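Local coordinates for CrtC domain-containing protein (Fusarium vanettenii 77-13-4, PDB 7A0Q), which probably acts as a kievitone hydratase, a lyase that adds water to the isoflavonoid phytoalexin kievitone, and is built from two lipocalin-like domains, at residues Y87-T92 and Q306-E311; N218-Q223 and L264-I269; V281-D286 and V339-S344; W287-S292 and F297-Y302. One frame throughout, in Å; residues are numbered along the deposited sequence.

How the interactions relate
Interaction 1 is the interdomain contact, where strand 86-94 of the N-terminal half meets the end of strand 295-308; the other three lie within the eight-stranded C-terminal barrel. Interactions 2 and 4, with centres about 8 Å apart, share the apolar filling of that barrel. Interactions 2 and 3, about 9 Å apart, both reach the N-acetylglucosamine on Asn218, held through Thr220 and Tyr343. Interactions 1 and 3 are joined by a probable hydrogen bond of 2.7 Å between Glu307 OE2 and Tyr283 OH. Interactions 3 and 4 continue along strand 282-291, where Asp286 OD1 lies 2.7 Å from Ser300 OG.

Interaction 1: Y87-T92 and Q306-E311; sequences YFRAST and QELVGE
Leu308 fits its forked end between Arg89 and Ser91, two alternate residues of strand 86-94 whose side chains start out toward it. Its CD1 branch lies along the side of the arginine chain from CG to NE, 3.5 Å from Arg89 CD, and overlaps one face of the guanidinium. The two side chains cross at about a right angle. The other branch serves the serine, whose short side chain lets Leu308 CD2 approach Ser91 CB to 3.7 Å. Arg89 CG sits between the backbone N and the carbonyl carbon (chi1 58°), and from there the chain runs extended to NE. Arginine suits this buried place because its methylenes pack on leucine while its polar end is satisfied farther on: NE is hydrogen-bonded to His78 ND1. The Arg89 guanidinium lies between two groups, the methyl Leu308 CD1 on one face and Tyr87 OH on the other, 3.3 Å above the plane and over its centre, which should restrict tilting. Tyr100 and Gln102 of strand 100-107 also touch Leu308. The contact is side-chain packing between two lipocalin-like domains, with a residue at the end of a C-terminal barrel strand set against a strand of the N-terminal domain.

Interaction 2: N218-Q223 and L264-I269; sequences NWTWFQ and LEFTPI. With NAG (2-acetamido-2-deoxy-beta-D-glucopyranose), chain C.
The rings of Phe222 and Phe266 meet edge to edge inside a lipocalin-like beta-barrel: Phe266 CE1 lies in the plane of the Phe222 ring at its rim, 3.9 Å from Phe222 CE2. Over one face of the Phe266 ring, offset toward the rim, is the backbone N of its near neighbour Pro268. The two segments belong to strands that are not paired with each other, and their side chains reach across the barrel interior, where large flat residues can span the distance between backbones 9.5 Å apart at Thr220 CA and Phe266 CA. With Phe266 CG anti to the backbone N (chi1 165°), its ring is carried toward the rim of Phe222, and the two side chains cross at about a right angle. Leu289 of strand 282-291 touches both rings, and Trp287 meets Phe222 edge to face. Asn218 carries N-acetylglucosamine through a covalent bond from ND2 to C1, and the sugar's acetamido methyl C8 makes an apolar touch, 4.0 Å from Phe266 CE2. Threonine suits position 220 by offering a methyl, CG2, loosely placed 4.2 Å from Phe266 CE1, and a hydroxyl that serves two partners: Thr220 OG1 lies 3.9 Å from Phe266 CZ and donates a polar 2.8 Å hydrogen bond to NAG O7.

Interaction 3: V281-D286 and V339-S344; sequences VTYPLD and VEIVYS. With NAG (2-acetamido-2-deoxy-beta-D-glucopyranose), chain C; IMD (imidazole), chain F.
Ile341 and Tyr283 lie alongside one another, running opposite ways, within the lipocalin-like barrel. Their strands, 331-343 and 282-291, are not direct partners in the sheet; the touching parts, 281-284 and 341-343, run 158° apart. The isoleucine uses both branches. With CG1 anti to the carbonyl carbon (chi1 -51°), CG2 is left anti to the backbone N and reaches the edge of the tyrosine ring, 3.8 Å from Tyr283 CD1. Ile341 CD1 lies by both the ring and the proline, 4.2 Å from Pro284 CD, showing how a beta-branched residue can touch two neighbours. The phenol of Tyr283 has its polar partner beyond this pair, in Glu307. Pro284 O, buried by the contact, has no hydrogen-bond partner in the model. Farther along, Val281 and Tyr343 reach toward each other. In Val281, chi1 67° puts CG1 between the backbone N and the carbonyl carbon and leaves CG2 anti to N, 3.5 Å from Tyr343 CE1 and oblique to the ring. Glu340 turns to the other side: its OE2 accepts hydrogen bonds from Trp219 NE1 and, at 2.6 Å, from N1 of an imidazole, probably from the crystallisation liquor. Tyrosine suits position 343 by joining an apolar ring to a polar end, Tyr343 OH sharing a 2.7 Å hydrogen bond with NAG O6.

Interaction 4: W287-S292 and F297-Y302; sequences WKLKIS and FKLSSY
Trp287 and Leu299, like Leu289 and Phe297, are hydrogen-bonded pairs of an antiparallel beta hairpin. Backbone bonds come first: four N-H...O links join the two pairs, the straightest running from Leu299 N to Trp287 O (2.9 Å, 177°). Between them lies the non-hydrogen-bonded pair Lys288 and Lys298, where Lys288 CA makes a CA-H...O contact of 3.3 Å with Phe297 O. Apolar packing fills the face carrying Trp287, Leu289, Phe297 and Leu299, large residues suited to the barrel interior. Leu299 CD1 comes 3.7 Å from Leu289 CG, the leucines crossing at about a right angle, and also touches Trp287 CB. Ile291 CD1 lies 3.6 Å from Phe297 CE2, oblique to the ring. The indole edge follows the partner strand, with Trp287 CZ3 at 3.8 Å from Ser301 N. The other face is polar and suits long lysines: they touch through methylenes, Lys288 CG to Lys298 CD, while their charged ends reach outward. Lys298, bent from chi2 (65°) onward, gives a hydrogen bond from NZ to Ser300 OG, which is also bonded to Asp286. Strand 259-275 pairs with the outer edge of 287-291 and strand 317-328 with that of 297-301, while Phe222 and Val339, from strands 218-225 and 331-343, meet the apolar face inside the barrel.

Interaction 1: Y87-T92 and Q306-E311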
# COMPACT_ATOMS: atom_id res chain seq x y z
N TYR A 87 13.07 9.45 2.58
CA TYR A 87 11.94 10.37 2.59
C TYR A 87 10.79 9.77 3.35
O TYR A 87 10.70 8.55 3.56
CB TYR A 87 11.50 10.78 1.18
CG TYR A 87 10.97 9.72 0.23
CD1 TYR A 87 9.75 9.09 0.44
CD2 TYR A 87 11.66 9.42 -0.94
CE1 TYR A 87 9.26 8.15 -0.47
CE2 TYR A 87 11.17 8.49 -1.85
CZ TYR A 87 9.97 7.85 -1.61
OH TYR A 87 9.48 6.93 -2.51
N PHE A 88 9.93 10.66 3.83
CA PHE A 88 8.61 10.31 4.32
C PHE A 88 7.60 11.08 3.48
O PHE A 88 7.80 12.27 3.19
CB PHE A 88 8.44 10.67 5.80
CG PHE A 88 7.10 10.27 6.38
CD1 PHE A 88 6.87 8.96 6.80
CD2 PHE A 88 6.09 11.21 6.52
CE1 PHE A 88 5.63 8.60 7.34
CE2 PHE A 88 4.85 10.86 7.06
CZ PHE A 88 4.62 9.55 7.48
N ARG A 89 6.53 10.41 3.10
CA ARG A 89 5.46 11.06 2.36
C ARG A 89 4.12 10.56 2.87
O ARG A 89 4.01 9.46 3.42
CB ARG A 89 5.62 10.85 0.83
CG ARG A 89 5.65 9.40 0.39
CD ARG A 89 6.03 9.32 -1.09
NE ARG A 89 6.00 7.94 -1.58
CZ ARG A 89 6.26 7.60 -2.84
NH1 ARG A 89 6.60 8.53 -3.73
NH2 ARG A 89 6.20 6.32 -3.20
N ALA A 90 3.10 11.40 2.73
CA ALA A 90 1.80 11.08 3.32
C ALA A 90 0.72 11.87 2.60
O ALA A 90 0.99 12.93 2.03
CB ALA A 90 1.76 11.40 4.82
N SER A 91 -0.51 11.36 2.67
CA SER A 91 -1.63 12.05 2.06
C SER A 91 -2.91 11.73 2.81
O SER A 91 -3.01 10.73 3.54
CB SER A 91 -1.79 11.67 0.58
OG SER A 91 -2.18 10.31 0.41
N THR A 92 -3.91 12.60 2.63
CA THR A 92 -5.25 12.35 3.12
C THR A 92 -6.23 12.62 2.00
O THR A 92 -6.04 13.55 1.20
CB THR A 92 -5.61 13.24 4.32
OG1 THR A 92 -5.67 14.60 3.89
CG2 THR A 92 -4.57 13.10 5.43
N GLN A 306 -4.50 12.37 -7.10
CA GLN A 306 -4.05 11.61 -5.93
C GLN A 306 -2.56 11.32 -6.05
O GLN A 306 -2.09 10.21 -5.81
CB GLN A 306 -4.84 10.32 -5.74
CG GLN A 306 -6.36 10.50 -5.70
CD GLN A 306 -7.09 9.23 -5.32
OE1 GLN A 306 -7.05 8.80 -4.18
NE2 GLN A 306 -7.75 8.61 -6.30
N GLU A 307 -1.79 12.35 -6.41
CA GLU A 307 -0.36 12.22 -6.68
C GLU A 307 0.47 12.81 -5.54
O GLU A 307 0.32 13.99 -5.20
CB GLU A 307 0.01 12.90 -8.00
CG GLU A 307 1.48 12.72 -8.34
CD GLU A 307 1.90 13.55 -9.54
OE1 GLU A 307 1.36 14.67 -9.71
OE2 GLU A 307 2.77 13.08 -10.30
N LEU A 308 1.36 11.99 -4.98
CA LEU A 308 2.41 12.46 -4.10
C LEU A 308 3.52 13.04 -4.97
O LEU A 308 4.12 12.33 -5.78
CB LEU A 308 2.96 11.31 -3.25
CG LEU A 308 1.93 10.46 -2.50
CD1 LEU A 308 2.58 9.28 -1.81
CD2 LEU A 308 1.23 11.31 -1.49
N VAL A 309 3.80 14.34 -4.81
CA VAL A 309 4.67 15.07 -5.73
C VAL A 309 6.05 15.22 -5.10
O VAL A 309 6.23 15.95 -4.11
CB VAL A 309 4.09 16.43 -6.09
CG1 VAL A 309 5.05 17.15 -7.04
CG2 VAL A 309 2.72 16.27 -6.72
N GLY A 310 7.04 14.56 -5.69
CA GLY A 310 8.41 14.64 -5.23
C GLY A 310 9.24 15.54 -6.12
O GLY A 310 8.77 16.12 -7.09
N GLU A 311 10.52 15.63 -5.78
CA GLU A 311 11.47 16.38 -6.58
C GLU A 311 12.07 15.56 -7.71
O GLU A 311 12.58 16.14 -8.68
CB GLU A 311 12.57 16.95 -5.69
CG GLU A 311 12.04 17.90 -4.62
CD GLU A 311 13.13 18.63 -3.85
OE1 GLU A 311 13.85 17.98 -3.06
OE2 GLU A 311 13.25 19.86 -4.04

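Interaction 2: N218-Q223 and L264-I269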
# COMPACT_ATOMS: atom_id res chain seq x y z
N ASN A 218 9.46 1.28 -13.92
CA ASN A 218 8.17 1.78 -13.48
C ASN A 218 7.25 0.59 -13.28
O ASN A 218 7.48 -0.49 -13.83
CB ASN A 218 7.56 2.80 -14.46
CG ASN A 218 7.22 2.23 -15.84
OD1 ASN A 218 8.10 1.83 -16.61
ND2 ASN A 218 5.93 2.23 -16.17
N TRP A 219 6.21 0.79 -12.47
CA TRP A 219 5.27 -0.29 -12.21
C TRP A 219 3.91 0.27 -11.88
O TRP A 219 3.75 1.46 -11.58
CB TRP A 219 5.75 -1.20 -11.07
CG TRP A 219 5.92 -0.52 -9.72
CD1 TRP A 219 4.95 -0.25 -8.80
CD2 TRP A 219 7.15 -0.06 -9.15
NE1 TRP A 219 5.49 0.36 -7.70
CE2 TRP A 219 6.85 0.48 -7.88
CE3 TRP A 219 8.48 -0.05 -9.58
CZ2 TRP A 219 7.82 1.02 -7.04
CZ3 TRP A 219 9.45 0.49 -8.75
CH2 TRP A 219 9.11 1.02 -7.49
N THR A 220 2.92 -0.62 -11.91
CA THR A 220 1.64 -0.39 -11.26
C THR A 220 1.43 -1.51 -10.25
O THR A 220 1.67 -2.68 -10.57
CB THR A 220 0.49 -0.36 -12.27
OG1 THR A 220 0.72 0.70 -13.22
CG2 THR A 220 -0.85 -0.12 -11.57
N TRP A 221 0.98 -1.14 -9.05
CA TRP A 221 0.63 -2.09 -8.00
C TRP A 221 -0.82 -1.85 -7.59
O TRP A 221 -1.23 -0.70 -7.36
CB TRP A 221 1.55 -1.93 -6.78
CG TRP A 221 1.24 -2.84 -5.61
CD1 TRP A 221 1.40 -4.20 -5.56
CD2 TRP A 221 0.77 -2.44 -4.31
NE1 TRP A 221 1.04 -4.67 -4.31
CE2 TRP A 221 0.65 -3.62 -3.53
CE3 TRP A 221 0.45 -1.21 -3.73
CZ2 TRP A 221 0.22 -3.59 -2.20
CZ3 TRP A 221 0.01 -1.18 -2.40
CH2 TRP A 221 -0.11 -2.37 -1.66
N PHE A 222 -1.58 -2.93 -7.47
CA PHE A 222 -2.95 -2.89 -6.98
C PHE A 222 -3.06 -3.59 -5.64
O PHE A 222 -2.54 -4.70 -5.45
CB PHE A 222 -3.92 -3.55 -7.95
CG PHE A 222 -4.12 -2.79 -9.23
CD1 PHE A 222 -5.05 -1.76 -9.29
CD2 PHE A 222 -3.39 -3.12 -10.36
CE1 PHE A 222 -5.24 -1.05 -10.48
CE2 PHE A 222 -3.58 -2.42 -11.55
CZ PHE A 222 -4.51 -1.40 -11.61
N GLN A 223 -3.81 -2.97 -4.73
CA GLN A 223 -4.16 -3.52 -3.43
C GLN A 223 -5.68 -3.57 -3.39
O GLN A 223 -6.33 -2.52 -3.36
CB GLN A 223 -3.61 -2.63 -2.32
CG GLN A 223 -4.02 -3.06 -0.93
CD GLN A 223 -4.16 -1.90 0.04
OE1 GLN A 223 -5.17 -1.79 0.74
NE2 GLN A 223 -3.13 -1.05 0.12
N LEU A 264 -1.84 -12.43 -14.64
CA LEU A 264 -2.94 -11.55 -15.01
C LEU A 264 -2.63 -10.80 -16.30
O LEU A 264 -1.48 -10.68 -16.72
CB LEU A 264 -3.29 -10.55 -13.88
CG LEU A 264 -2.24 -9.50 -13.48
CD1 LEU A 264 -2.21 -8.28 -14.40
CD2 LEU A 264 -2.47 -9.06 -12.03
N GLU A 265 -3.69 -10.31 -16.93
CA GLU A 265 -3.58 -9.39 -18.06
C GLU A 265 -3.98 -8.00 -17.60
O GLU A 265 -5.01 -7.84 -16.94
CB GLU A 265 -4.48 -9.85 -19.22
CG GLU A 265 -4.12 -11.22 -19.76
CD GLU A 265 -5.06 -11.68 -20.86
OE1 GLU A 265 -5.89 -10.86 -21.31
OE2 GLU A 265 -4.97 -12.86 -21.25
N PHE A 266 -3.17 -7.00 -17.95
CA PHE A 266 -3.29 -5.64 -17.45
C PHE A 266 -3.58 -4.70 -18.61
O PHE A 266 -2.86 -4.72 -19.61
CB PHE A 266 -1.98 -5.24 -16.75
CG PHE A 266 -1.82 -3.76 -16.49
CD1 PHE A 266 -2.40 -3.17 -15.37
CD2 PHE A 266 -1.02 -2.99 -17.32
CE1 PHE A 266 -2.21 -1.82 -15.12
CE2 PHE A 266 -0.83 -1.63 -17.07
CZ PHE A 266 -1.42 -1.05 -15.97
N THR A 267 -4.62 -3.89 -18.48
CA THR A 267 -4.97 -2.91 -19.51
C THR A 267 -5.16 -1.55 -18.87
O THR A 267 -6.16 -1.33 -18.16
CB THR A 267 -6.24 -3.31 -20.26
OG1 THR A 267 -6.04 -4.59 -20.89
CG2 THR A 267 -6.56 -2.27 -21.34
N PRO A 268 -4.24 -0.61 -19.07
CA PRO A 268 -4.47 0.76 -18.60
C PRO A 268 -5.35 1.50 -19.60
O PRO A 268 -5.18 1.38 -20.82
CB PRO A 268 -3.06 1.35 -18.54
CG PRO A 268 -2.33 0.63 -19.66
CD PRO A 268 -2.94 -0.75 -19.77
N ILE A 269 -6.30 2.27 -19.07
CA ILE A 269 -7.30 2.94 -19.89
C ILE A 269 -7.13 4.44 -19.71
O ILE A 269 -7.12 4.94 -18.58
CB ILE A 269 -8.72 2.49 -19.53
CG1 ILE A 269 -8.86 0.98 -19.79
CG2 ILE A 269 -9.76 3.24 -20.35
CD1 ILE A 269 -10.06 0.35 -19.16
C1 NAG C . 5.53 1.82 -17.49
C2 NAG C . 4.09 1.38 -17.63
C3 NAG C . 3.72 1.24 -19.11
C4 NAG C . 4.08 2.49 -19.91
C5 NAG C . 5.51 2.95 -19.62
C6 NAG C . 5.79 4.32 -20.18
C7 NAG C . 3.01 -0.04 -15.94
C8 NAG C . 2.86 -1.44 -15.42
N2 NAG C . 3.85 0.11 -16.96
O3 NAG C . 2.32 1.00 -19.20
O4 NAG C . 4.02 2.17 -21.29
O5 NAG C . 5.73 3.04 -18.21
O6 NAG C . 4.89 5.28 -19.64
O7 NAG C . 2.42 0.90 -15.44

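Interaction 3: V281-D286 and V339-S344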
# COMPACT_ATOMS: atom_id res chain seq x y z
N VAL A 281 4.79 12.81 -16.83
CA VAL A 281 4.04 11.59 -17.13
C VAL A 281 2.55 11.87 -17.02
O VAL A 281 2.12 12.74 -16.25
CB VAL A 281 4.48 10.43 -16.19
CG1 VAL A 281 4.08 10.72 -14.76
CG2 VAL A 281 3.92 9.11 -16.67
N THR A 282 1.76 11.14 -17.80
CA THR A 282 0.31 11.17 -17.77
C THR A 282 -0.19 9.86 -17.18
O THR A 282 0.06 8.78 -17.74
CB THR A 282 -0.27 11.34 -19.18
OG1 THR A 282 0.36 12.45 -19.82
CG2 THR A 282 -1.77 11.56 -19.12
N TYR A 283 -0.90 9.94 -16.05
CA TYR A 283 -1.40 8.72 -15.44
C TYR A 283 -2.76 8.33 -16.03
O TYR A 283 -3.63 9.18 -16.19
CB TYR A 283 -1.57 8.89 -13.93
CG TYR A 283 -0.32 9.31 -13.19
CD1 TYR A 283 0.76 8.45 -13.05
CD2 TYR A 283 -0.23 10.58 -12.62
CE1 TYR A 283 1.90 8.84 -12.37
CE2 TYR A 283 0.91 10.97 -11.94
CZ TYR A 283 1.96 10.10 -11.81
OH TYR A 283 3.09 10.50 -11.13
N PRO A 284 -2.97 7.05 -16.34
CA PRO A 284 -4.32 6.57 -16.61
C PRO A 284 -5.13 6.53 -15.31
O PRO A 284 -4.58 6.44 -14.21
CB PRO A 284 -4.10 5.17 -17.16
CG PRO A 284 -2.84 4.71 -16.46
CD PRO A 284 -1.99 5.94 -16.28
N LEU A 285 -6.46 6.60 -15.45
CA LEU A 285 -7.34 6.65 -14.29
C LEU A 285 -8.37 5.52 -14.27
O LEU A 285 -9.24 5.51 -13.39
CB LEU A 285 -8.05 8.00 -14.21
CG LEU A 285 -7.18 9.20 -13.85
CD1 LEU A 285 -8.05 10.43 -13.65
CD2 LEU A 285 -6.36 8.93 -12.58
N ASP A 286 -8.31 4.58 -15.21
CA ASP A 286 -9.15 3.39 -15.18
C ASP A 286 -8.32 2.22 -15.69
O ASP A 286 -7.33 2.41 -16.40
CB ASP A 286 -10.41 3.55 -16.04
CG ASP A 286 -11.29 4.71 -15.57
OD1 ASP A 286 -12.16 4.49 -14.71
OD2 ASP A 286 -11.08 5.84 -16.05
N VAL A 339 -4.45 1.95 -5.98
CA VAL A 339 -3.51 1.77 -7.08
C VAL A 339 -2.29 2.63 -6.81
O VAL A 339 -2.41 3.80 -6.41
CB VAL A 339 -4.14 2.10 -8.44
CG1 VAL A 339 -4.56 3.56 -8.52
CG2 VAL A 339 -3.15 1.75 -9.54
N GLU A 340 -1.11 2.04 -6.98
CA GLU A 340 0.14 2.77 -6.94
C GLU A 340 0.76 2.77 -8.33
O GLU A 340 0.86 1.71 -8.96
CB GLU A 340 1.11 2.13 -5.94
CG GLU A 340 2.51 2.68 -6.02
CD GLU A 340 3.41 2.07 -4.99
OE1 GLU A 340 3.45 2.60 -3.86
OE2 GLU A 340 4.07 1.05 -5.29
N ILE A 341 1.13 3.95 -8.81
CA ILE A 341 1.84 4.09 -10.08
C ILE A 341 3.14 4.81 -9.79
O ILE A 341 3.14 5.95 -9.33
CB ILE A 341 1.03 4.86 -11.13
CG1 ILE A 341 -0.38 4.27 -11.27
CG2 ILE A 341 1.75 4.80 -12.47
CD1 ILE A 341 -1.27 5.05 -12.23
N VAL A 342 4.26 4.13 -10.05
CA VAL A 342 5.58 4.63 -9.69
C VAL A 342 6.49 4.53 -10.90
O VAL A 342 6.49 3.51 -11.60
CB VAL A 342 6.19 3.86 -8.50
CG1 VAL A 342 7.69 4.19 -8.36
CG2 VAL A 342 5.44 4.18 -7.21
N TYR A 343 7.25 5.59 -11.15
CA TYR A 343 8.40 5.59 -12.04
C TYR A 343 9.65 5.75 -11.19
O TYR A 343 9.78 6.73 -10.45
CB TYR A 343 8.29 6.73 -13.07
CG TYR A 343 7.23 6.47 -14.10
CD1 TYR A 343 5.87 6.62 -13.80
CD2 TYR A 343 7.57 6.05 -15.38
CE1 TYR A 343 4.89 6.35 -14.76
CE2 TYR A 343 6.61 5.78 -16.33
CZ TYR A 343 5.28 5.94 -16.03
OH TYR A 343 4.34 5.67 -16.99
N SER A 344 10.56 4.78 -11.27
CA SER A 344 11.85 4.96 -10.62
C SER A 344 12.76 5.82 -11.46
O SER A 344 13.76 6.35 -10.95
CB SER A 344 12.51 3.61 -10.32
OG SER A 344 12.89 2.95 -11.52
C1 NAG C . 5.53 1.82 -17.49
C2 NAG C . 4.09 1.38 -17.63
C3 NAG C . 3.72 1.24 -19.11
C4 NAG C . 4.08 2.49 -19.91
C5 NAG C . 5.51 2.95 -19.62
C6 NAG C . 5.79 4.32 -20.18
C7 NAG C . 3.01 -0.04 -15.94
C8 NAG C . 2.86 -1.44 -15.42
N2 NAG C . 3.85 0.11 -16.96
O3 NAG C . 2.32 1.00 -19.20
O4 NAG C . 4.02 2.17 -21.29
O5 NAG C . 5.73 3.04 -18.21
O6 NAG C . 4.89 5.28 -19.64
O7 NAG C . 2.42 0.90 -15.44
N1 IMD F . 3.84 -0.44 -3.15
C2 IMD F . 3.79 -1.76 -2.85
N3 IMD F . 3.44 -1.88 -1.54
C4 IMD F . 3.27 -0.65 -1.03
C5 IMD F . 3.52 0.26 -2.04

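Interaction 4: W287-S292 and F297-Y302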
# COMPACT_ATOMS: atom_id res chain seq x y z
N TRP A 287 -8.71 1.01 -15.30
CA TRP A 287 -7.95 -0.19 -15.63
C TRP A 287 -8.89 -1.37 -15.79
O TRP A 287 -10.00 -1.40 -15.24
CB TRP A 287 -6.89 -0.53 -14.55
CG TRP A 287 -5.91 0.56 -14.27
CD1 TRP A 287 -4.66 0.69 -14.80
CD2 TRP A 287 -6.11 1.68 -13.41
NE1 TRP A 287 -4.07 1.84 -14.32
CE2 TRP A 287 -4.94 2.46 -13.46
CE3 TRP A 287 -7.16 2.10 -12.59
CZ2 TRP A 287 -4.80 3.64 -12.74
CZ3 TRP A 287 -7.02 3.27 -11.87
CH2 TRP A 287 -5.84 4.03 -11.95
N LYS A 288 -8.41 -2.37 -16.53
CA LYS A 288 -8.98 -3.71 -16.50
C LYS A 288 -7.90 -4.69 -16.06
O LYS A 288 -6.75 -4.59 -16.49
CB LYS A 288 -9.54 -4.11 -17.87
CG LYS A 288 -10.90 -3.48 -18.17
CD LYS A 288 -11.47 -3.96 -19.50
CE LYS A 288 -12.13 -2.82 -20.27
NZ LYS A 288 -13.16 -3.30 -21.24
N LEU A 289 -8.29 -5.65 -15.22
CA LEU A 289 -7.44 -6.78 -14.85
C LEU A 289 -8.20 -8.06 -15.12
O LEU A 289 -9.36 -8.19 -14.72
CB LEU A 289 -7.04 -6.74 -13.38
CG LEU A 289 -6.22 -5.54 -12.89
CD1 LEU A 289 -6.19 -5.51 -11.36
CD2 LEU A 289 -4.81 -5.56 -13.45
N LYS A 290 -7.54 -9.01 -15.77
CA LYS A 290 -8.06 -10.36 -15.95
C LYS A 290 -7.10 -11.27 -15.20
O LYS A 290 -5.98 -11.48 -15.66
CB LYS A 290 -8.13 -10.70 -17.44
CG LYS A 290 -8.51 -12.11 -17.78
CD LYS A 290 -9.08 -12.18 -19.19
CE LYS A 290 -9.88 -13.45 -19.39
NZ LYS A 290 -10.72 -13.74 -18.20
N ILE A 291 -7.51 -11.78 -14.04
CA ILE A 291 -6.64 -12.64 -13.23
C ILE A 291 -6.94 -14.10 -13.56
O ILE A 291 -8.06 -14.57 -13.35
CB ILE A 291 -6.80 -12.35 -11.73
CG1 ILE A 291 -6.54 -10.86 -11.46
CG2 ILE A 291 -5.83 -13.23 -10.92
CD1 ILE A 291 -6.76 -10.42 -9.99
N SER A 292 -5.93 -14.80 -14.08
CA SER A 292 -6.13 -16.11 -14.70
C SER A 292 -6.76 -17.09 -13.73
O SER A 292 -6.23 -17.35 -12.65
CB SER A 292 -4.79 -16.67 -15.20
OG SER A 292 -4.97 -17.87 -15.95
N PHE A 297 -11.88 -7.69 -13.61
CA PHE A 297 -12.19 -6.51 -12.83
C PHE A 297 -12.07 -5.25 -13.67
O PHE A 297 -11.17 -5.15 -14.52
CB PHE A 297 -11.28 -6.40 -11.60
CG PHE A 297 -11.24 -7.66 -10.77
CD1 PHE A 297 -12.14 -7.84 -9.73
CD2 PHE A 297 -10.34 -8.67 -11.07
CE1 PHE A 297 -12.12 -9.01 -8.98
CE2 PHE A 297 -10.33 -9.85 -10.34
CZ PHE A 297 -11.21 -10.02 -9.29
N LYS A 298 -12.97 -4.30 -13.42
CA LYS A 298 -12.95 -2.98 -14.03
C LYS A 298 -12.75 -1.98 -12.90
O LYS A 298 -13.62 -1.86 -12.03
CB LYS A 298 -14.26 -2.71 -14.78
CG LYS A 298 -14.41 -1.30 -15.32
CD LYS A 298 -13.37 -0.98 -16.39
CE LYS A 298 -12.64 0.32 -16.08
NZ LYS A 298 -13.56 1.42 -15.65
N LEU A 299 -11.62 -1.29 -12.89
CA LEU A 299 -11.20 -0.47 -11.76
C LEU A 299 -11.12 1.00 -12.15
O LEU A 299 -10.73 1.33 -13.27
CB LEU A 299 -9.85 -0.96 -11.21
CG LEU A 299 -9.70 -2.48 -11.07
CD1 LEU A 299 -8.96 -3.12 -12.27
CD2 LEU A 299 -9.01 -2.84 -9.74
N SER A 300 -11.49 1.88 -11.22
CA SER A 300 -11.56 3.31 -11.51
C SER A 300 -11.01 4.11 -10.35
O SER A 300 -11.39 3.89 -9.20
CB SER A 300 -13.00 3.74 -11.80
OG SER A 300 -13.53 2.98 -12.87
N SER A 301 -10.13 5.06 -10.66
CA SER A 301 -9.64 5.95 -9.62
C SER A 301 -10.79 6.82 -9.11
O SER A 301 -11.62 7.30 -9.88
CB SER A 301 -8.50 6.81 -10.15
OG SER A 301 -7.94 7.60 -9.11
N TYR A 302 -10.82 7.00 -7.79
CA TYR A 302 -11.95 7.68 -7.14
C TYR A 302 -12.01 9.16 -7.52
O TYR A 302 -13.10 9.72 -7.67
CB TYR A 302 -11.81 7.53 -5.63
CG TYR A 302 -13.04 7.88 -4.81
CD1 TYR A 302 -14.10 6.98 -4.69
CD2 TYR A 302 -13.11 9.08 -4.12
CE1 TYR A 302 -15.21 7.29 -3.93
CE2 TYR A 302 -14.21 9.39 -3.35
CZ TYR A 302 -15.26 8.49 -3.26
OH TYR A 302 -16.36 8.80 -2.49